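Local coordinates for protein RsfP (Uncultured bacterium, PDB 4GLJ) that probably cleaves methylthioadenosine with phosphate to release adenine and a methylthioribose phosphate, and also binds the dye rhodamine B, at residues A[125-129]-A[205-210]. Residue numbers count along the deposited sequence, not the author numbering.
Sequences VSTFF and KLAREA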
loop_
_atom_site.group_PDB
_atom_site.type_symbol
_atom_site.label_atom_id
_atom_site.label_comp_id
_atom_site.label_asym_id
_atom_site.label_seq_id
_atom_site.Cartn_x
_atom_site.Cartn_y
_atom_site.Cartn_z
ATOM N N VAL A 125 9.501 6.220 -0.724
ATOM C CA VAL A 125 9.251 7.410 -1.481
ATOM C C VAL A 125 9.539 6.994 -2.922
ATOM O O VAL A 125 10.643 6.546 -3.213
ATOM C CB VAL A 125 10.172 8.560 -1.059
ATOM C CG1 VAL A 125 9.883 9.822 -1.942
ATOM C CG2 VAL A 125 9.938 8.806 0.404
ATOM N N SER A 126 8.588 7.197 -3.846
ATOM C CA SER A 126 8.763 6.538 -5.150
ATOM C C SER A 126 8.844 7.557 -6.329
ATOM O O SER A 126 8.690 7.193 -7.499
ATOM C CB SER A 126 7.626 5.516 -5.372
ATOM O OG SER A 126 6.391 6.239 -5.219
ATOM N N THR A 127 9.187 8.798 -5.995
ATOM C CA THR A 127 9.365 9.863 -6.996
ATOM C C THR A 127 10.291 10.909 -6.423
ATOM O O THR A 127 10.449 11.075 -5.198
ATOM C CB THR A 127 8.000 10.517 -7.363
ATOM O OG1 THR A 127 8.186 11.538 -8.350
ATOM C CG2 THR A 127 7.334 11.170 -6.146
ATOM N N PHE A 128 10.908 11.647 -7.328
ATOM C CA PHE A 128 11.700 12.774 -6.958
ATOM C C PHE A 128 10.825 13.998 -6.973
ATOM O O PHE A 128 11.263 15.054 -6.553
ATOM C CB PHE A 128 12.763 13.055 -8.020
ATOM C CG PHE A 128 13.869 12.064 -8.034
ATOM C CD1 PHE A 128 14.856 12.062 -7.022
ATOM C CD2 PHE A 128 14.023 11.194 -9.114
ATOM C CE1 PHE A 128 15.918 11.168 -7.062
ATOM C CE2 PHE A 128 15.105 10.314 -9.136
ATOM C CZ PHE A 128 16.068 10.304 -8.146
ATOM N N PHE A 129 9.583 13.841 -7.467
ATOM C CA PHE A 129 8.712 14.991 -7.641
ATOM C C PHE A 129 7.805 15.294 -6.464
ATOM O O PHE A 129 7.763 14.539 -5.509
ATOM C CB PHE A 129 7.974 14.848 -9.003
ATOM C CG PHE A 129 8.971 14.973 -10.152
ATOM C CD1 PHE A 129 9.609 13.837 -10.704
ATOM C CD2 PHE A 129 9.395 16.234 -10.569
ATOM C CE1 PHE A 129 10.578 13.989 -11.715
ATOM C CE2 PHE A 129 10.344 16.395 -11.566
ATOM C CZ PHE A 129 10.992 15.262 -12.101
ATOM N N LYS A 205 11.290 3.202 -11.162
ATOM C CA LYS A 205 10.568 4.483 -11.332
ATOM C C LYS A 205 11.577 5.680 -11.284
ATOM O O LYS A 205 11.469 6.639 -12.056
ATOM C CB LYS A 205 9.510 4.629 -10.186
ATOM C CG LYS A 205 8.310 3.681 -10.402
ATOM C CD LYS A 205 7.326 3.825 -9.222
ATOM C CE LYS A 205 6.049 3.070 -9.665
ATOM N NZ LYS A 205 5.062 2.858 -8.524
ATOM N N LEU A 206 12.404 5.690 -10.281
ATOM C CA LEU A 206 13.372 6.758 -10.063
ATOM C C LEU A 206 14.379 6.846 -11.231
ATOM O O LEU A 206 14.708 7.943 -11.691
ATOM C CB LEU A 206 14.090 6.560 -8.705
ATOM C CG LEU A 206 13.059 6.699 -7.528
ATOM C CD1 LEU A 206 13.643 6.177 -6.204
ATOM C CD2 LEU A 206 12.585 8.160 -7.352
ATOM N N ALA A 207 14.843 5.700 -11.704
ATOM C CA ALA A 207 15.781 5.645 -12.848
ATOM C C ALA A 207 15.060 6.263 -14.051
ATOM O O ALA A 207 15.664 7.053 -14.822
ATOM C CB ALA A 207 16.173 4.170 -13.138
ATOM N N ARG A 208 13.770 5.941 -14.246
ATOM C CA ARG A 208 13.034 6.505 -15.381
ATOM C C ARG A 208 12.920 8.037 -15.251
ATOM O O ARG A 208 13.135 8.779 -16.223
ATOM C CB ARG A 208 11.644 5.872 -15.483
ATOM C CG ARG A 208 10.826 6.269 -16.707
ATOM C CD ARG A 208 11.471 6.028 -18.097
ATOM N NE ARG A 208 11.922 4.628 -18.216
ATOM C CZ ARG A 208 11.146 3.644 -18.681
ATOM N NH1 ARG A 208 9.894 3.925 -19.116
ATOM N NH2 ARG A 208 11.631 2.408 -18.835
ATOM N N GLU A 209 12.588 8.517 -14.046
ATOM C CA GLU A 209 12.497 9.971 -13.824
ATOM C C GLU A 209 13.829 10.659 -14.026
ATOM O O GLU A 209 13.864 11.878 -14.339
ATOM C CB GLU A 209 12.031 10.293 -12.400
ATOM C CG GLU A 209 10.558 9.921 -12.191
ATOM C CD GLU A 209 10.046 10.333 -10.830
ATOM O OE1 GLU A 209 10.908 10.635 -9.943
ATOM O OE2 GLU A 209 8.779 10.333 -10.642
ATOM N N ALA A 210 14.906 9.917 -13.762
ATOM C CA ALA A 210 16.245 10.444 -13.946
ATOM C C ALA A 210 16.742 10.281 -15.371
ATOM O O ALA A 210 17.929 10.508 -15.641
ATOM C CB ALA A 210 17.218 9.782 -13.003
HETATM O O HOH W 1 4.859 5.744 -7.535
#
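A buried glutamate near the end of helix 200-209 pins the loop that follows strand 111-119, at a place where a second subunit also closes in. The carboxylate of Glu209 grips the loop with both oxygens: OE1 accepts from the backbone N of Phe128 at 2.8 Å, nearly in line, and OE2 accepts from OG1 of Thr127 at 2.7 Å. Thr127 OG1 in turn accepts from the backbone N of Phe129, 2.8 Å away, an ST turn, so the hydroxyl donates to the acid while accepting from the loop's own backbone. Both phenylalanine rings touch the acid: Phe129 brings CD1 to 3.5 Å from Glu209 CD, ring edge first, and Phe128 CD2 lies 3.3 Å from Glu209 OE1. The Phe128 ring also reaches across to Leu206 and Ala210, its CE2 4.4 Å from Ala210 CB. There Leu206 CD2 sits over the face of the Phe128 ring, 3.9 Å from its centroid, a CH-pi contact; this methyl also lies 3.7 Å from Thr127 CA. In the phosphorylase-superfamily fold the pairing joins two elements that lead away from and into neighbouring antiparallel strands of the central sheet, 111-119 and 213-221. Leu206 and Phe128 additionally pack against Arg79 of helix 78-87. At the more open end, a water accepts from Ser126 OG (2.8 Å) and Lys205 NZ (3.1 Å), and the same ammonium forms a salt bridge with Asp119. Gln178 of the second subunit donates from NE2 to Ser126 O and Glu209 OE2, and Pro177 of that subunit packs on Thr127 and Glu209.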